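Local coordinates for levoglucosan dehydrogenase (Pseudarthrobacter phenanthrenivorans, PDB 6A3F), which catalyses the NAD(+)-dependent oxidation of levoglucosan to 3-dehydrolevoglucosan, with high specificity for this anhydrosugar, at residues B[61-66]-B[70-75]; B[86-91]-B[95-100]; B[35-40]-B[357-362]; B[44-49]-B[53-58]; B[118-123]-B[378-383]. All coordinates share one frame; numbering follows the deposited sequence.

Interactions 1, 2 and 4 lie within the NAD-binding Rossmann domain. Interactions 3 and 5 bring helices from the C-terminal end of the chain against it. Strand 55-62 serves both 4 and 1. Interaction 1 meets interaction 2 where Ala62 CB lies 3.7 Å from Ile88 CD1. Strand 96-100 of interaction 2 and strand 119-122 of interaction 5 are sheet neighbours, with Ile99 N 2.8 Å from Ile121 O. Interactions 3 and 4 share helix 35-48; Ile360 CD1 packs 3.6 Å from Ala44 CB. Glu362 CD of interaction 3 lies 3.8 Å from Ile121 CD1 of interaction 5. Glu63 of interaction 1 and Glu123 of interaction 5 bind NADH. Interaction 4 lies away from the NADH and levoglucosan sites.

Interaction 1 of 5, residues B[61-66]-B[70-75]; sequences IAEANP and AEAARR
Ile61 packs against Ala72 and Ala73, and this is the tight part of the contact. Its two outer methyls divide the work. CG2 meets Ala73 CB at 3.7 Å, and CD1 meets Ala72 CB at 3.8 Å. CG1 is turned anti to the backbone N (chi1 -172°), which carries the chain out to CD1. The small alanines let the strand end come close to the helix: the CA atoms of Ile61 and Ala73 are 6.2 Å apart. Glu63, two residues on, also leans on Ala72. Its chain bends at chi2 (-70°), and OE2 ends 3.9 Å from Ala72 CB. Glu63 is an NADH-binding residue. It follows the second strand of a Rossmann fold, where an acidic residue often binds the adenosine ribose.

The other end of the contact is more open. Exposed Pro66 touches through its backbone, as Ala70 N donates to Pro66 O at 2.8 Å in the first turn of the helix. On the outer side, Arg74 NH2 makes a salt bridge to Glu71 OE1 at 3.2 Å. The carboxylate lies at the edge of the guanidinium, close to its plane, while Ala70 O sits over one face. This side borders the second subunit: Trp50 of that subunit bonds to Glu71 OE2, and its Met47 O accepts from Arg75 NE.

The contact opens the beta-alpha-beta unit of strand 55-62, helix 66-76 and strand 80-82. Ile61 bonds through its backbone to strand 80-82, and Ala62 to strand 23-30.

Interaction 2 of 5, residues B[86-91]-B[95-100]; sequences RSIIDD and HVVDIA
Beside Val97, the residue that receives both Ile88 and Ile89, Asp98 OD2 is gripped by two side chains. His38 ND1 and Tyr42 OH both bond to this oxygen. Both come from helix 35-48, so Asp98 ties the middle of the strand to that helix. Val97 points to the opposite side of the sheet and meets the short helix 85-89.

The contact between the two segments is wholly apolar. Ile89 CD1 reaches both methyls of Val97, at 3.9 Å from CG2 and 4.0 Å from CG1. The two side chains cross at about a right angle. Ile89 has an unusual second torsion: chi2 is -17°, nearly eclipsed, and it turns CD1 over the valine fork. Ile88 is looser, with its CG2 4.5 Å from Val97 CG2.

Strand 96-100 is the fourth of the Rossmann sheet in chain order and lies between strands 23-30 and 119-122. Ile29 touches both Ile88 and Val97, and Ala112 of helix 106-115 touches Ile89. No hydrogen bond joins the two segments, so this contact rests on burying methyl groups, while the polar Asp98 next to Val97 is satisfied by His38 and Tyr42.

Interaction 3 of 5, residues B[35-40]-B[357-362]; sequences GKAHSL and ETKIIE
Lys359 and Ile360 face Ala37, His38 and Leu40 across two buried helices. The short axes approach to 8.9 Å and cross at -47°.

The van der Waals contacts are loose. The Lys359 chain lies against the Ala37 turn: its CB is 3.9 Å from Ala37 O, and its CG is 4.3 Å from Ala37 CB. Leu40 CG and Ile360 CD1 form the apolar pair, 4.4 Å apart. Ala44 also touches Ile360.

Helix 35-48 is the first helix of the Rossmann domain. Gly35 is the last glycine of a GxGxxG pattern, consistent with the usual dinucleotide-binding strand-turn-helix. Helix 355-371 belongs to the C-terminal part of the chain. It starts at Tyr355, an NADH-binding residue, so the contact joins the cofactor domain to a later helix close to the cofactor site.

No hydrogen bond joins the two segments; polar bonds run within each helix or to third parties. Lys359 bends at chi2 and chi3 (-61° and -72°). The bends curl the chain back, and NZ forms a salt bridge with Glu362 OE1 at 2.6 Å, on the syn lone pair. The same NZ lies obliquely near the His38 ring, 4.3 Å from His38 CE1. The ring is held by its ND1, bonded to Asp98. In the first turn, Gly35 O accepts from both Ser39 N (2.9 Å) and Ser39 OG (3.1 Å). At the subunit interface, Lys36 NZ bonds to Leu345 O of the second subunit.

Interaction 4 of 5, residues B[44-49]-B[53-58]; sequences AMPMFF and PALPVR
Met45 fills a hollow lined by Pro53, Ala54 and Pro56, with CE against Ala54 and Pro56 and SD against Pro53. CE is the main bump. It sits 3.8 Å from Pro56 CG and 3.9 Å from Ala54 O. SD lies further back, 4.2 Å from Pro53 CD. CG stands anti to the backbone N (chi1 -180°), and bends at chi2 and chi3 then bring the terminal methyl CE to CG and CD of Pro56. The Met45 and Pro56 side chains cross at about a right angle.

Pro46 makes the second bump. Leu55 CD2 fits against one side of its ring, 3.9 Å from both CB and CG of Pro46. At another corner of the ring, Pro46 CD meets Pro56 CD at 4.1 Å, and the two prolines reach toward each other end on.

These pieces belong to the beta-alpha-beta unit of strand 23-30, helix 35-48 and strand 55-62 in the Rossmann domain. The chain turns back between the last turn of the helix and the start of the next strand, and their short axes run at 159°. The helix is kinked where the N atoms of Pro46 and Met47 make no bond to the preceding turn. Proline has no N-H to give there.

Helix 355-371 closes over another side of Met45 through His364 and Phe367. Tyr42 of helix 35-48 touches Pro56. Leu40 of the second subunit packs on Ala44 and Phe48.

Interaction 5 of 5, residues B[118-123]-B[378-383]; sequences KHIICE and PSFADG
Strand 119-122 and the start of helix 380-399 come nearest at Cys122 and Phe380, whose CA atoms are 8.6 Å apart. No backbone bond links the two segments. The strand is the fifth of the parallel Rossmann sheet in chain order. The helix comes from the C-terminal end of the chain, and its first turn sends Phe380 to the strand.

That turn is closed by a capping box. Ser379 is the N-cap. Its OG accepts from Ala381 N at 2.9 Å. In return, Ser379 N donates to Asp382 OD2 at 2.7 Å and nearly straight (163°). The oxygen is met on its anti side, 20° out of the carboxylate plane. Asp382 OD1 has a second partner, a salt bridge to Arg219. The box fixes the helix start next to Phe380.

Phe380 bridges the gap with its ring. CG is turned anti to the carbonyl carbon (chi1 -80°), and this sends the far end of the ring to the strand. Cys122 CB meets CE1 of Phe380 at 3.9 Å. Met136 and Val140 of helix 130-141 and Ala110 of helix 106-115 also touch the ring, which is buried between helices and sheet. Cys122 itself touches His106, an NADH-binding residue, and the next residue in the chain, Glu123, also binds NADH. Ile120 crosses the Phe380 side chain at about a right angle, with its CG2 3.8 Å from Phe380 CZ.

Interaction 1 of 5, residues B[61-66]-B[70-75]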
# COMPACT_ATOMS: atom_id res chain seq x y z
N ILE B 61 -2.42 -25.55 35.31
CA ILE B 61 -1.53 -24.42 35.02
C ILE B 61 -0.64 -24.16 36.24
O ILE B 61 -1.11 -24.20 37.37
CB ILE B 61 -2.34 -23.17 34.60
CG1 ILE B 61 -1.46 -22.03 34.11
CG2 ILE B 61 -3.30 -22.73 35.70
CD1 ILE B 61 -2.25 -20.95 33.40
N ALA B 62 0.64 -23.93 35.97
CA ALA B 62 1.62 -23.54 37.01
C ALA B 62 1.97 -22.07 36.86
O ALA B 62 2.27 -21.62 35.75
CB ALA B 62 2.85 -24.38 36.84
N GLU B 63 1.96 -21.34 37.97
CA GLU B 63 2.53 -20.01 38.04
C GLU B 63 3.43 -19.92 39.29
O GLU B 63 3.60 -20.90 40.01
CB GLU B 63 1.46 -18.92 38.08
CG GLU B 63 0.46 -18.99 36.94
CD GLU B 63 0.99 -18.62 35.56
OE1 GLU B 63 2.05 -18.01 35.47
OE2 GLU B 63 0.32 -19.00 34.56
N ALA B 64 4.00 -18.74 39.50
CA ALA B 64 5.11 -18.53 40.42
C ALA B 64 4.64 -18.74 41.87
O ALA B 64 5.42 -19.13 42.71
CB ALA B 64 5.69 -17.14 40.21
N ASN B 65 3.37 -18.49 42.17
CA ASN B 65 2.85 -18.77 43.50
C ASN B 65 1.41 -19.26 43.37
O ASN B 65 0.81 -19.11 42.32
CB ASN B 65 2.97 -17.54 44.40
CG ASN B 65 2.00 -16.44 44.04
OD1 ASN B 65 0.80 -16.65 44.05
ND2 ASN B 65 2.53 -15.27 43.75
N PRO B 66 0.87 -19.84 44.46
CA PRO B 66 -0.40 -20.56 44.39
C PRO B 66 -1.59 -19.65 44.08
O PRO B 66 -2.49 -20.04 43.34
CB PRO B 66 -0.59 -21.22 45.77
CG PRO B 66 0.79 -21.17 46.41
CD PRO B 66 1.45 -19.93 45.83
N ALA B 70 -3.88 -20.02 40.90
CA ALA B 70 -5.33 -20.24 41.07
C ALA B 70 -6.11 -19.25 40.18
O ALA B 70 -7.09 -19.62 39.58
CB ALA B 70 -5.73 -20.08 42.52
N GLU B 71 -5.67 -18.01 40.17
CA GLU B 71 -6.31 -16.91 39.41
C GLU B 71 -6.18 -17.16 37.89
O GLU B 71 -7.17 -17.02 37.13
CB GLU B 71 -5.65 -15.61 39.89
CG GLU B 71 -6.05 -14.37 39.13
CD GLU B 71 -7.37 -13.70 39.47
OE1 GLU B 71 -8.28 -14.35 40.06
OE2 GLU B 71 -7.50 -12.51 39.10
N ALA B 72 -5.01 -17.58 37.47
CA ALA B 72 -4.75 -17.93 36.07
C ALA B 72 -5.62 -19.11 35.64
O ALA B 72 -6.11 -19.16 34.49
CB ALA B 72 -3.31 -18.25 35.87
N ALA B 73 -5.82 -20.08 36.54
CA ALA B 73 -6.67 -21.20 36.21
C ALA B 73 -8.12 -20.76 36.00
O ALA B 73 -8.81 -21.27 35.10
CB ALA B 73 -6.56 -22.26 37.28
N ARG B 74 -8.57 -19.79 36.80
CA ARG B 74 -9.88 -19.21 36.66
C ARG B 74 -9.96 -18.44 35.32
O ARG B 74 -10.90 -18.59 34.56
CB ARG B 74 -10.16 -18.28 37.84
CG ARG B 74 -10.70 -18.99 39.08
CD ARG B 74 -11.27 -18.03 40.11
NE ARG B 74 -10.23 -17.21 40.75
CZ ARG B 74 -9.42 -17.62 41.73
NH1 ARG B 74 -9.61 -18.80 42.31
NH2 ARG B 74 -8.41 -16.86 42.12
N ARG B 75 -8.95 -17.64 35.04
CA ARG B 75 -8.98 -16.76 33.87
C ARG B 75 -8.92 -17.57 32.57
O ARG B 75 -9.64 -17.29 31.61
CB ARG B 75 -7.79 -15.82 33.88
CG ARG B 75 -7.76 -14.86 32.69
CD ARG B 75 -6.56 -13.93 32.76
NE ARG B 75 -6.43 -13.18 31.52
CZ ARG B 75 -5.86 -11.99 31.40
NH1 ARG B 75 -5.12 -11.50 32.38
NH2 ARG B 75 -6.02 -11.31 30.27

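Interaction 2 of 5, residues B[86-91]-B[95-100]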
# COMPACT_ATOMS: atom_id res chain seq x y z
N ARG B 86 7.20 -29.13 39.00
CA ARG B 86 7.59 -30.54 39.06
C ARG B 86 6.35 -31.43 39.27
O ARG B 86 6.34 -32.55 38.78
CB ARG B 86 8.61 -30.82 40.18
CG ARG B 86 9.93 -30.06 40.01
CD ARG B 86 11.12 -30.79 40.59
NE ARG B 86 11.43 -32.03 39.86
CZ ARG B 86 12.37 -32.15 38.92
NH1 ARG B 86 13.25 -31.19 38.73
NH2 ARG B 86 12.42 -33.24 38.17
N SER B 87 5.33 -30.93 39.98
CA SER B 87 4.12 -31.73 40.28
C SER B 87 3.36 -32.09 39.01
O SER B 87 2.64 -33.11 38.93
CB SER B 87 3.21 -31.02 41.25
OG SER B 87 2.60 -29.89 40.63
N ILE B 88 3.50 -31.22 38.01
CA ILE B 88 2.91 -31.46 36.70
C ILE B 88 3.72 -32.56 36.01
O ILE B 88 3.13 -33.51 35.50
CB ILE B 88 2.85 -30.17 35.85
CG1 ILE B 88 1.89 -29.14 36.44
CG2 ILE B 88 2.46 -30.54 34.43
CD1 ILE B 88 1.94 -27.76 35.78
N ILE B 89 5.04 -32.39 35.96
CA ILE B 89 5.96 -33.36 35.33
C ILE B 89 5.72 -34.75 35.98
O ILE B 89 5.75 -35.76 35.29
CB ILE B 89 7.44 -32.90 35.48
CG1 ILE B 89 7.81 -31.61 34.72
CG2 ILE B 89 8.42 -34.02 35.16
CD1 ILE B 89 6.86 -31.16 33.64
N ASP B 90 5.51 -34.83 37.30
CA ASP B 90 5.36 -36.17 37.99
C ASP B 90 3.93 -36.75 38.02
O ASP B 90 3.67 -37.80 38.63
CB ASP B 90 5.90 -36.12 39.43
CG ASP B 90 7.37 -35.76 39.46
OD1 ASP B 90 8.08 -36.08 38.51
OD2 ASP B 90 7.83 -35.11 40.42
N ASP B 91 2.99 -36.09 37.34
CA ASP B 91 1.60 -36.51 37.41
C ASP B 91 1.45 -37.40 36.23
O ASP B 91 1.55 -36.94 35.11
CB ASP B 91 0.67 -35.30 37.35
CG ASP B 91 -0.80 -35.64 37.38
OD1 ASP B 91 -1.18 -36.80 37.10
OD2 ASP B 91 -1.59 -34.68 37.64
N HIS B 95 -0.49 -35.48 29.87
CA HIS B 95 0.04 -36.03 28.63
C HIS B 95 0.97 -35.04 27.92
O HIS B 95 1.91 -35.45 27.29
CB HIS B 95 -1.10 -36.49 27.73
CG HIS B 95 -2.04 -37.40 28.43
ND1 HIS B 95 -3.27 -36.97 28.87
CD2 HIS B 95 -1.90 -38.69 28.82
CE1 HIS B 95 -3.88 -37.97 29.47
NE2 HIS B 95 -3.05 -39.03 29.46
N VAL B 96 0.69 -33.74 28.09
CA VAL B 96 1.35 -32.68 27.33
C VAL B 96 1.82 -31.58 28.28
O VAL B 96 1.04 -31.07 29.08
CB VAL B 96 0.40 -32.08 26.27
CG1 VAL B 96 1.05 -30.92 25.55
CG2 VAL B 96 -0.06 -33.13 25.25
N VAL B 97 3.07 -31.18 28.14
CA VAL B 97 3.59 -30.04 28.85
C VAL B 97 3.88 -28.89 27.88
O VAL B 97 4.59 -29.07 26.89
CB VAL B 97 4.86 -30.44 29.61
CG1 VAL B 97 5.51 -29.28 30.32
CG2 VAL B 97 4.53 -31.56 30.59
N ASP B 98 3.25 -27.76 28.19
CA ASP B 98 3.41 -26.48 27.47
C ASP B 98 4.31 -25.58 28.31
O ASP B 98 3.89 -25.08 29.35
CB ASP B 98 2.05 -25.80 27.23
CG ASP B 98 2.13 -24.58 26.31
OD1 ASP B 98 3.21 -23.94 26.28
OD2 ASP B 98 1.10 -24.26 25.64
N ILE B 99 5.54 -25.38 27.81
CA ILE B 99 6.54 -24.59 28.50
C ILE B 99 6.54 -23.17 27.92
O ILE B 99 7.06 -22.92 26.80
CB ILE B 99 7.94 -25.22 28.42
CG1 ILE B 99 7.98 -26.71 28.76
CG2 ILE B 99 8.90 -24.40 29.30
CD1 ILE B 99 9.32 -27.32 28.57
N ALA B 100 6.04 -22.21 28.70
CA ALA B 100 5.92 -20.85 28.26
C ALA B 100 6.61 -19.91 29.27
O ALA B 100 6.20 -18.80 29.45
CB ALA B 100 4.48 -20.50 28.09

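Interaction 3 of 5, residues B[35-40]-B[357-362]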
# COMPACT_ATOMS: atom_id res chain seq x y z
N GLY B 35 -0.57 -16.15 28.14
CA GLY B 35 -1.25 -17.43 28.41
C GLY B 35 -2.60 -17.53 27.71
O GLY B 35 -3.03 -18.63 27.34
N LYS B 36 -3.24 -16.38 27.47
CA LYS B 36 -4.51 -16.34 26.74
C LYS B 36 -4.31 -16.98 25.35
O LYS B 36 -5.23 -17.66 24.82
CB LYS B 36 -5.10 -14.92 26.65
CG LYS B 36 -4.32 -13.90 25.81
CD LYS B 36 -5.04 -12.58 25.57
CE LYS B 36 -4.80 -11.57 26.66
NZ LYS B 36 -5.45 -10.27 26.36
N ALA B 37 -3.13 -16.84 24.74
CA ALA B 37 -2.99 -17.35 23.38
C ALA B 37 -2.90 -18.89 23.39
O ALA B 37 -3.39 -19.59 22.47
CB ALA B 37 -1.74 -16.75 22.77
N HIS B 38 -2.21 -19.41 24.43
CA HIS B 38 -2.11 -20.86 24.67
C HIS B 38 -3.50 -21.45 24.96
O HIS B 38 -3.88 -22.45 24.35
CB HIS B 38 -1.09 -21.14 25.79
CG HIS B 38 0.29 -20.68 25.50
ND1 HIS B 38 1.32 -21.56 25.20
CD2 HIS B 38 0.84 -19.44 25.51
CE1 HIS B 38 2.43 -20.88 25.01
NE2 HIS B 38 2.16 -19.58 25.20
N SER B 39 -4.23 -20.85 25.87
CA SER B 39 -5.49 -21.47 26.31
C SER B 39 -6.54 -21.30 25.23
O SER B 39 -7.38 -22.18 25.07
CB SER B 39 -5.93 -20.92 27.65
OG SER B 39 -5.97 -19.51 27.60
N LEU B 40 -6.44 -20.21 24.43
CA LEU B 40 -7.26 -20.07 23.23
C LEU B 40 -7.00 -21.24 22.29
O LEU B 40 -7.95 -21.77 21.73
CB LEU B 40 -6.91 -18.76 22.53
CG LEU B 40 -7.49 -18.60 21.13
CD1 LEU B 40 -9.02 -18.60 21.18
CD2 LEU B 40 -6.98 -17.32 20.51
N GLU B 357 -4.98 -17.50 15.39
CA GLU B 357 -5.09 -18.58 14.38
C GLU B 357 -3.75 -19.30 14.20
O GLU B 357 -3.75 -20.51 13.97
CB GLU B 357 -5.63 -18.05 13.04
CG GLU B 357 -7.11 -17.74 13.11
CD GLU B 357 -7.48 -16.31 13.53
OE1 GLU B 357 -6.66 -15.63 14.17
OE2 GLU B 357 -8.57 -15.86 13.18
N THR B 358 -2.63 -18.59 14.32
CA THR B 358 -1.33 -19.25 14.18
C THR B 358 -1.14 -20.27 15.31
O THR B 358 -0.67 -21.39 15.10
CB THR B 358 -0.16 -18.25 14.13
OG1 THR B 358 0.12 -17.68 15.41
CG2 THR B 358 -0.42 -17.19 13.08
N LYS B 359 -1.56 -19.89 16.49
CA LYS B 359 -1.46 -20.82 17.65
C LYS B 359 -2.45 -21.99 17.52
O LYS B 359 -2.14 -23.12 17.97
CB LYS B 359 -1.69 -20.07 18.97
CG LYS B 359 -0.69 -18.96 19.29
CD LYS B 359 0.75 -19.45 19.44
CE LYS B 359 0.99 -20.24 20.72
NZ LYS B 359 2.35 -20.82 20.69
N ILE B 360 -3.62 -21.74 16.94
CA ILE B 360 -4.62 -22.78 16.72
C ILE B 360 -4.11 -23.81 15.69
O ILE B 360 -4.26 -25.05 15.89
CB ILE B 360 -6.00 -22.17 16.34
CG1 ILE B 360 -6.64 -21.43 17.52
CG2 ILE B 360 -6.94 -23.26 15.86
CD1 ILE B 360 -7.76 -20.54 17.14
N ILE B 361 -3.47 -23.34 14.65
CA ILE B 361 -2.92 -24.18 13.60
C ILE B 361 -1.75 -24.98 14.17
O ILE B 361 -1.63 -26.19 13.95
CB ILE B 361 -2.49 -23.35 12.39
CG1 ILE B 361 -3.68 -22.70 11.71
CG2 ILE B 361 -1.72 -24.19 11.38
CD1 ILE B 361 -3.29 -21.63 10.75
N GLU B 362 -0.89 -24.29 14.91
CA GLU B 362 0.24 -24.92 15.62
C GLU B 362 -0.26 -26.09 16.48
O GLU B 362 0.25 -27.23 16.36
CB GLU B 362 0.97 -23.84 16.41
CG GLU B 362 2.22 -24.31 17.14
CD GLU B 362 2.84 -23.18 17.95
OE1 GLU B 362 2.11 -22.62 18.82
OE2 GLU B 362 4.02 -22.84 17.66

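Interaction 4 of 5, residues B[44-49]-B[53-58]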
# COMPACT_ATOMS: atom_id res chain seq x y z
N ALA B 44 -9.94 -23.73 21.15
CA ALA B 44 -10.53 -23.51 19.84
C ALA B 44 -10.06 -24.53 18.82
O ALA B 44 -10.76 -24.67 17.86
CB ALA B 44 -10.24 -22.11 19.30
N MET B 45 -8.90 -25.19 19.00
CA MET B 45 -8.38 -26.04 17.94
C MET B 45 -9.41 -27.09 17.47
O MET B 45 -9.64 -27.19 16.29
CB MET B 45 -7.06 -26.72 18.32
CG MET B 45 -6.52 -27.59 17.20
SD MET B 45 -7.19 -29.27 17.31
CE MET B 45 -6.07 -29.93 18.56
N PRO B 46 -10.07 -27.84 18.37
CA PRO B 46 -11.08 -28.78 17.80
C PRO B 46 -12.32 -28.10 17.18
O PRO B 46 -13.02 -28.71 16.35
CB PRO B 46 -11.43 -29.65 19.01
CG PRO B 46 -11.21 -28.75 20.19
CD PRO B 46 -9.98 -27.94 19.83
N MET B 47 -12.65 -26.89 17.57
CA MET B 47 -13.73 -26.15 16.95
C MET B 47 -13.38 -25.93 15.47
O MET B 47 -14.28 -25.95 14.64
CB MET B 47 -13.98 -24.78 17.58
CG MET B 47 -14.18 -24.80 19.08
SD MET B 47 -14.40 -23.11 19.68
CE MET B 47 -14.70 -23.34 21.44
N PHE B 48 -12.10 -25.69 15.19
CA PHE B 48 -11.65 -25.30 13.85
C PHE B 48 -11.39 -26.52 12.98
O PHE B 48 -11.68 -26.51 11.78
CB PHE B 48 -10.39 -24.42 13.96
CG PHE B 48 -10.69 -22.98 14.31
CD1 PHE B 48 -11.60 -22.65 15.30
CD2 PHE B 48 -10.07 -21.94 13.65
CE1 PHE B 48 -11.88 -21.33 15.62
CE2 PHE B 48 -10.38 -20.61 13.95
CZ PHE B 48 -11.28 -20.31 14.93
N PHE B 49 -10.81 -27.55 13.60
CA PHE B 49 -10.37 -28.70 12.86
C PHE B 49 -11.07 -29.94 13.43
O PHE B 49 -10.67 -30.42 14.51
CB PHE B 49 -8.85 -28.84 13.01
CG PHE B 49 -8.02 -27.78 12.35
CD1 PHE B 49 -7.64 -27.90 11.02
CD2 PHE B 49 -7.60 -26.67 13.06
CE1 PHE B 49 -6.83 -26.95 10.42
CE2 PHE B 49 -6.82 -25.71 12.43
CZ PHE B 49 -6.40 -25.87 11.12
N PRO B 53 -7.66 -34.34 15.96
CA PRO B 53 -6.75 -35.44 16.23
C PRO B 53 -6.90 -35.92 17.68
O PRO B 53 -6.77 -37.11 17.92
CB PRO B 53 -5.33 -34.92 15.94
CG PRO B 53 -5.47 -33.41 15.70
CD PRO B 53 -6.95 -33.11 15.58
N ALA B 54 -7.17 -35.01 18.60
CA ALA B 54 -7.42 -35.35 19.99
C ALA B 54 -8.00 -34.12 20.67
O ALA B 54 -7.85 -33.02 20.15
CB ALA B 54 -6.13 -35.77 20.67
N LEU B 55 -8.64 -34.32 21.82
CA LEU B 55 -9.32 -33.24 22.51
C LEU B 55 -8.39 -32.66 23.59
O LEU B 55 -8.16 -33.30 24.60
CB LEU B 55 -10.61 -33.75 23.15
CG LEU B 55 -11.87 -33.61 22.30
CD1 LEU B 55 -13.09 -34.16 23.02
CD2 LEU B 55 -12.07 -32.14 21.90
N PRO B 56 -7.88 -31.45 23.38
CA PRO B 56 -7.01 -30.88 24.41
C PRO B 56 -7.85 -30.57 25.65
O PRO B 56 -8.97 -30.07 25.55
CB PRO B 56 -6.42 -29.60 23.79
CG PRO B 56 -6.62 -29.79 22.30
CD PRO B 56 -7.90 -30.59 22.18
N VAL B 57 -7.32 -30.88 26.83
CA VAL B 57 -7.97 -30.51 28.06
C VAL B 57 -7.00 -29.61 28.84
O VAL B 57 -5.82 -29.95 29.01
CB VAL B 57 -8.36 -31.75 28.91
CG1 VAL B 57 -8.87 -31.31 30.28
CG2 VAL B 57 -9.39 -32.64 28.24
N ARG B 58 -7.50 -28.47 29.28
CA ARG B 58 -6.73 -27.53 30.02
C ARG B 58 -6.71 -28.03 31.47
O ARG B 58 -7.53 -27.61 32.26
CB ARG B 58 -7.32 -26.12 29.91
CG ARG B 58 -7.32 -25.57 28.49
CD ARG B 58 -8.16 -24.31 28.28
NE ARG B 58 -9.55 -24.66 28.01
CZ ARG B 58 -10.61 -23.89 28.21
NH1 ARG B 58 -10.50 -22.69 28.74
NH2 ARG B 58 -11.81 -24.38 27.93

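Interaction 5 of 5, residues B[118-123]-B[378-383]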
# COMPACT_ATOMS: atom_id res chain seq x y z
N LYS B 118 6.54 -37.17 28.56
CA LYS B 118 5.47 -36.22 28.19
C LYS B 118 5.78 -35.57 26.83
O LYS B 118 6.91 -35.36 26.47
CB LYS B 118 5.29 -35.23 29.34
CG LYS B 118 4.55 -35.86 30.52
CD LYS B 118 4.63 -35.12 31.82
CE LYS B 118 3.60 -35.58 32.84
NZ LYS B 118 3.38 -37.05 32.85
N HIS B 119 4.74 -35.32 26.06
CA HIS B 119 4.87 -34.53 24.82
C HIS B 119 5.07 -33.07 25.20
O HIS B 119 4.49 -32.58 26.21
CB HIS B 119 3.64 -34.74 23.93
CG HIS B 119 3.32 -36.17 23.63
ND1 HIS B 119 4.07 -36.94 22.73
CD2 HIS B 119 2.32 -36.96 24.07
CE1 HIS B 119 3.55 -38.15 22.67
NE2 HIS B 119 2.46 -38.19 23.47
N ILE B 120 5.90 -32.37 24.44
CA ILE B 120 6.32 -31.03 24.89
C ILE B 120 6.17 -30.01 23.75
O ILE B 120 6.72 -30.24 22.67
CB ILE B 120 7.78 -31.01 25.40
CG1 ILE B 120 8.05 -32.10 26.45
CG2 ILE B 120 8.15 -29.61 25.89
CD1 ILE B 120 9.52 -32.53 26.51
N ILE B 121 5.54 -28.89 24.06
CA ILE B 121 5.71 -27.68 23.26
C ILE B 121 6.41 -26.62 24.12
O ILE B 121 5.98 -26.31 25.18
CB ILE B 121 4.38 -27.15 22.64
CG1 ILE B 121 4.63 -25.92 21.76
CG2 ILE B 121 3.32 -26.87 23.66
CD1 ILE B 121 3.51 -25.69 20.72
N CYS B 122 7.48 -26.07 23.56
CA CYS B 122 8.28 -25.14 24.26
C CYS B 122 8.37 -23.82 23.49
O CYS B 122 8.58 -23.81 22.29
CB CYS B 122 9.65 -25.74 24.50
SG CYS B 122 10.74 -24.70 25.50
N GLU B 123 8.30 -22.73 24.23
CA GLU B 123 8.55 -21.39 23.66
C GLU B 123 9.96 -21.27 23.11
O GLU B 123 10.91 -21.96 23.53
CB GLU B 123 8.37 -20.29 24.70
CG GLU B 123 7.02 -19.63 24.60
CD GLU B 123 6.84 -18.77 23.34
OE1 GLU B 123 7.65 -18.88 22.40
OE2 GLU B 123 5.86 -18.04 23.30
N PRO B 378 8.25 -27.14 13.35
CA PRO B 378 9.61 -27.35 13.89
C PRO B 378 9.68 -28.06 15.25
O PRO B 378 8.92 -27.73 16.20
CB PRO B 378 10.15 -25.92 13.99
CG PRO B 378 8.90 -25.11 14.38
CD PRO B 378 7.72 -25.84 13.77
N SER B 379 10.62 -29.00 15.33
CA SER B 379 10.85 -29.79 16.54
C SER B 379 11.99 -29.19 17.37
O SER B 379 12.55 -28.13 17.07
CB SER B 379 11.17 -31.22 16.17
OG SER B 379 12.52 -31.32 15.73
N PHE B 380 12.38 -29.89 18.43
CA PHE B 380 13.58 -29.51 19.16
C PHE B 380 14.83 -29.63 18.28
O PHE B 380 15.79 -28.92 18.55
CB PHE B 380 13.75 -30.36 20.43
CG PHE B 380 12.92 -29.95 21.63
CD1 PHE B 380 11.77 -29.19 21.49
CD2 PHE B 380 13.25 -30.45 22.89
CE1 PHE B 380 10.98 -28.89 22.58
CE2 PHE B 380 12.46 -30.15 23.99
CZ PHE B 380 11.33 -29.36 23.83
N ALA B 381 14.84 -30.48 17.25
CA ALA B 381 15.94 -30.49 16.29
C ALA B 381 16.06 -29.11 15.65
O ALA B 381 17.15 -28.59 15.54
CB ALA B 381 15.75 -31.54 15.23
N ASP B 382 14.91 -28.57 15.20
CA ASP B 382 14.87 -27.24 14.57
C ASP B 382 15.28 -26.16 15.58
O ASP B 382 15.98 -25.20 15.23
CB ASP B 382 13.48 -27.00 13.96
CG ASP B 382 13.11 -28.03 12.90
OD1 ASP B 382 13.57 -27.89 11.72
OD2 ASP B 382 12.39 -29.02 13.26
N GLY B 383 14.79 -26.30 16.82
CA GLY B 383 15.10 -25.35 17.89
C GLY B 383 16.59 -25.30 18.17
O GLY B 383 17.19 -24.24 18.31